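PDB 7FE6: AvmM from Streptomyces sp. NBRC 109436, which catalyses macrocyclization in alchivemycin A biosynthesis, through dehydration followed by a Michael-type addition. Local coordinates for the interface of chains A and B. Numbering follows the deposited sequence. Chains: chain A/B, AvmM.

Contact 1 and contact 2 are separate patches of the same A–B interface, with the centres of their C-alpha atoms about 26 Å apart and no residue in common. Contact 1 is a tail contact: the last four residues of chain A lie against strands 40-49, 77-83 and 135-144 of chain B. Contact 2 brings loops of the two beta-rich bodies together and reaches the end of strand 57-66 in chain A. The two patches hold chain A to chain B at separated places, one through its tail and one through its body. The interface departs from exact two-fold symmetry, and the three-copy deposited assembly may not be the functional form.

Contact 1: the interface of chains A and B. Residues chain A 194-197; chain B 38, 40, 80, 141-144.
A:Leu196 is the apolar plug, its side chain inserted among B:Phe80, B:Ala143 and B:Thr40. Its two methyls divide the work: CD2 reaches the ring atom CD1 of B:Phe80 at 3.9 Å, while CD1 rests on B:Ala143 CB at 3.7 Å. The leucine and phenylalanine side chains run past each other in opposite senses, whereas leucine and B:Thr40 cross at about a right angle, with A:Leu196 CG 3.6 Å from B:Thr40 CG2. The same alanine methyl also takes the CD2-CE2 side of the A:Tyr197 ring, where A:Tyr197 CE2 lies 3.6 Å from B:Ala143 CB.

Outside this core, B:Thr40 serves both surfaces. OG1 lies anti to its own carbonyl carbon (chi1 -63°), turned to the tail backbone, while CG2 stays on the leucine. The A:Leu196 amide donates to B:Thr40 OG1 at 2.8 Å, nearly straight at 171°.

At the rim, water 1 ties the chains together. It lies 2.7 Å from B:Thr40 OG1 and 3.0 Å from A:Ser195 OG, and also meets the A:Tyr197 amide and the B:Gly38 carbonyl.

In the fold, the loop-like C-terminal tail of chain A, beyond strand 183-189, ends on chain B beside the start of strand 40-49 and the last residues of strand 135-144.

Contact 2: the interface of chains A and B. Residues chain A 65, 67, 104-105, 152; chain B 85, 120.
A:Trp65 and B:Ile120 meet tip to tip, indole atom CH2 standing 3.9 Å from the B:Ile120 methyl CD1. One face of the indole is backed from within its own chain by the A:Ser67 backbone N, 4.0 Å above the centre of the plane. The patch is a mainly loop-to-loop contact between beta-rich subunits, with A:Trp65 at the end of strand 57-66, and it centres on an arginine clamp of two backbone carbonyls. The second flat group, the guanidinium of B:Arg85, has B:Ile120 CG1 over one face, 3.6 Å above the plane and displaced toward its rim, so the isoleucine packs against both its own arginine and the partner chain.

One terminal nitrogen, NH1, makes both bonds of the clamp: B:Arg85 NH1 donates to A:Glu104 O at 2.8 Å. It also donates to A:Ser67 O at 2.9 Å. The two acceptors lie 27° and 29° out of the guanidinium plane, and neither bond is straight at hydrogen. Such a fork bridges two chain A loops with one group and would place a probably positive charge beside two carbonyl dipoles. The arginine reaches them by leaving its backbone with CG between N and the carbonyl carbon (chi1 82°), then extending from CG to NE.

The A:Glu104 side chain offers this arginine no carboxylate. Bent at chi2, it turns its acid away from the guanidinium and lays its methylenes obliquely against the isoleucine, with CG 3.7 Å from B:Ile120 CG2.

At the arginine's other end, A:His152 CB packs on B:Arg85 CA at 3.7 Å, and its imidazole atom CD2 touches the B:Ile120 methyl CD1. A second-shell bond may steady this flank: A:Ser67 OG, packed beside B:Arg85 CB, donates to A:His152 O at 2.7 Å, linking the serine that supplies one clamped carbonyl to the histidine loop.

Contact 1: the interface of chains A and B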
# COMPACT_ATOMS: atom_id res chain seq x y z
N SER A 194 19.77 1.58 14.44
CA SER A 194 20.60 0.77 15.29
C SER A 194 19.75 -0.30 15.96
O SER A 194 18.54 -0.16 16.13
CB SER A 194 21.28 1.64 16.35
OG SER A 194 22.08 2.64 15.74
N SER A 195 20.42 -1.37 16.38
CA SER A 195 19.73 -2.44 17.08
C SER A 195 19.15 -1.93 18.39
O SER A 195 19.83 -1.27 19.18
CB SER A 195 20.68 -3.60 17.33
OG SER A 195 20.02 -4.66 17.98
N LEU A 196 17.86 -2.19 18.61
CA LEU A 196 17.23 -1.85 19.87
C LEU A 196 17.60 -2.83 20.97
O LEU A 196 17.41 -2.52 22.15
CB LEU A 196 15.71 -1.81 19.71
CG LEU A 196 15.19 -0.79 18.69
CD1 LEU A 196 13.64 -0.81 18.60
CD2 LEU A 196 15.74 0.59 19.00
N TYR A 197 18.09 -4.01 20.60
CA TYR A 197 18.52 -4.98 21.59
C TYR A 197 20.02 -5.12 21.56
O TYR A 197 20.57 -5.68 22.52
CB TYR A 197 17.85 -6.34 21.37
CG TYR A 197 16.41 -6.35 21.80
CD1 TYR A 197 16.05 -6.56 23.12
CD2 TYR A 197 15.39 -6.13 20.85
CE1 TYR A 197 14.71 -6.57 23.50
CE2 TYR A 197 14.05 -6.12 21.22
CZ TYR A 197 13.72 -6.34 22.54
OH TYR A 197 12.39 -6.34 22.90
N GLY B 38 14.30 -10.49 17.55
CA GLY B 38 15.48 -9.82 18.02
C GLY B 38 15.97 -8.70 17.14
O GLY B 38 16.73 -7.85 17.61
N THR B 40 15.85 -5.29 14.66
CA THR B 40 15.18 -3.99 14.61
C THR B 40 14.91 -3.61 13.17
O THR B 40 15.83 -3.59 12.35
CB THR B 40 16.01 -2.90 15.29
OG1 THR B 40 16.18 -3.20 16.67
CG2 THR B 40 15.32 -1.54 15.16
N PHE B 80 10.08 2.70 19.11
CA PHE B 80 10.47 4.11 19.06
C PHE B 80 9.82 4.75 17.85
O PHE B 80 9.61 4.09 16.82
CB PHE B 80 11.99 4.29 18.95
CG PHE B 80 12.75 3.99 20.20
CD1 PHE B 80 12.92 2.68 20.64
CD2 PHE B 80 13.36 5.01 20.91
CE1 PHE B 80 13.64 2.40 21.80
CE2 PHE B 80 14.11 4.74 22.07
CZ PHE B 80 14.24 3.43 22.51
N ARG B 141 10.52 2.57 14.69
CA ARG B 141 11.52 1.53 14.89
C ARG B 141 10.98 0.50 15.87
O ARG B 141 10.55 0.85 16.97
CB ARG B 141 12.82 2.12 15.42
CG ARG B 141 13.56 2.83 14.35
CD ARG B 141 14.61 3.75 14.92
NE ARG B 141 15.34 4.38 13.83
CZ ARG B 141 16.06 5.48 13.96
NH1 ARG B 141 16.14 6.08 15.14
NH2 ARG B 141 16.69 5.98 12.91
N LEU B 142 10.98 -0.76 15.44
CA LEU B 142 10.30 -1.83 16.15
C LEU B 142 11.21 -3.04 16.25
O LEU B 142 11.94 -3.37 15.30
CB LEU B 142 8.97 -2.19 15.48
CG LEU B 142 8.15 -3.39 15.99
CD1 LEU B 142 7.80 -3.29 17.52
CD2 LEU B 142 6.89 -3.55 15.11
N ALA B 143 11.21 -3.65 17.42
CA ALA B 143 12.00 -4.85 17.63
C ALA B 143 11.25 -5.70 18.65
O ALA B 143 10.76 -5.17 19.65
CB ALA B 143 13.41 -4.50 18.09
N PHE B 144 11.06 -6.98 18.34
CA PHE B 144 10.56 -7.95 19.31
C PHE B 144 11.76 -8.65 19.93
O PHE B 144 12.79 -8.84 19.27
CB PHE B 144 9.64 -8.98 18.65
CG PHE B 144 8.38 -8.38 18.10
CD1 PHE B 144 8.36 -7.84 16.80
CD2 PHE B 144 7.24 -8.31 18.87
CE1 PHE B 144 7.22 -7.24 16.29
CE2 PHE B 144 6.07 -7.72 18.35
CZ PHE B 144 6.07 -7.19 17.05
O HOH W 1 17.12 -5.39 17.99

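Contact 2: the interface of chains A and B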
# COMPACT_ATOMS: atom_id res chain seq x y z
N TRP A 65 10.29 15.43 -1.91
CA TRP A 65 10.10 16.51 -0.94
C TRP A 65 10.99 16.27 0.27
O TRP A 65 11.01 15.17 0.82
CB TRP A 65 8.63 16.60 -0.52
CG TRP A 65 8.35 17.58 0.63
CD1 TRP A 65 8.55 18.94 0.62
CD2 TRP A 65 7.75 17.27 1.90
NE1 TRP A 65 8.14 19.48 1.83
CE2 TRP A 65 7.64 18.48 2.62
CE3 TRP A 65 7.31 16.08 2.51
CZ2 TRP A 65 7.11 18.54 3.91
CZ3 TRP A 65 6.78 16.15 3.78
CH2 TRP A 65 6.69 17.37 4.47
N SER A 67 11.35 17.83 4.03
CA SER A 67 10.67 18.70 4.97
C SER A 67 11.64 19.53 5.81
O SER A 67 11.20 20.49 6.46
CB SER A 67 9.80 17.88 5.91
OG SER A 67 10.62 17.23 6.85
N GLU A 104 5.15 25.26 5.04
CA GLU A 104 5.40 24.33 6.13
C GLU A 104 6.83 23.79 6.13
O GLU A 104 7.12 22.83 6.85
CB GLU A 104 4.37 23.19 6.12
CG GLU A 104 4.38 22.29 4.90
CD GLU A 104 3.43 22.78 3.82
OE1 GLU A 104 2.99 23.95 3.91
OE2 GLU A 104 3.09 22.01 2.90
N GLY A 105 7.69 24.36 5.28
CA GLY A 105 9.13 24.16 5.25
C GLY A 105 9.58 23.24 4.12
O GLY A 105 8.79 22.50 3.53
N HIS A 152 12.97 13.62 7.37
CA HIS A 152 11.57 13.38 7.03
C HIS A 152 11.33 13.88 5.61
O HIS A 152 11.32 15.09 5.36
CB HIS A 152 10.61 14.04 8.02
CG HIS A 152 9.18 14.00 7.57
ND1 HIS A 152 8.52 12.81 7.31
CD2 HIS A 152 8.31 14.99 7.27
CE1 HIS A 152 7.29 13.08 6.90
NE2 HIS A 152 7.14 14.39 6.87
N ARG B 85 8.88 15.52 10.99
CA ARG B 85 10.26 15.98 11.15
C ARG B 85 10.64 16.31 12.60
O ARG B 85 11.74 16.79 12.84
CB ARG B 85 10.56 17.19 10.25
CG ARG B 85 10.11 18.52 10.77
CD ARG B 85 10.35 19.65 9.76
NE ARG B 85 9.80 20.89 10.30
CZ ARG B 85 9.28 21.85 9.56
NH1 ARG B 85 9.21 21.69 8.24
NH2 ARG B 85 8.78 22.94 10.13
N ILE B 120 4.94 21.35 10.94
CA ILE B 120 4.42 21.24 9.58
C ILE B 120 2.92 21.49 9.68
O ILE B 120 2.43 22.55 9.27
CB ILE B 120 4.72 19.86 8.96
CG1 ILE B 120 6.22 19.61 8.91
CG2 ILE B 120 4.15 19.78 7.55
CD1 ILE B 120 6.58 18.33 8.25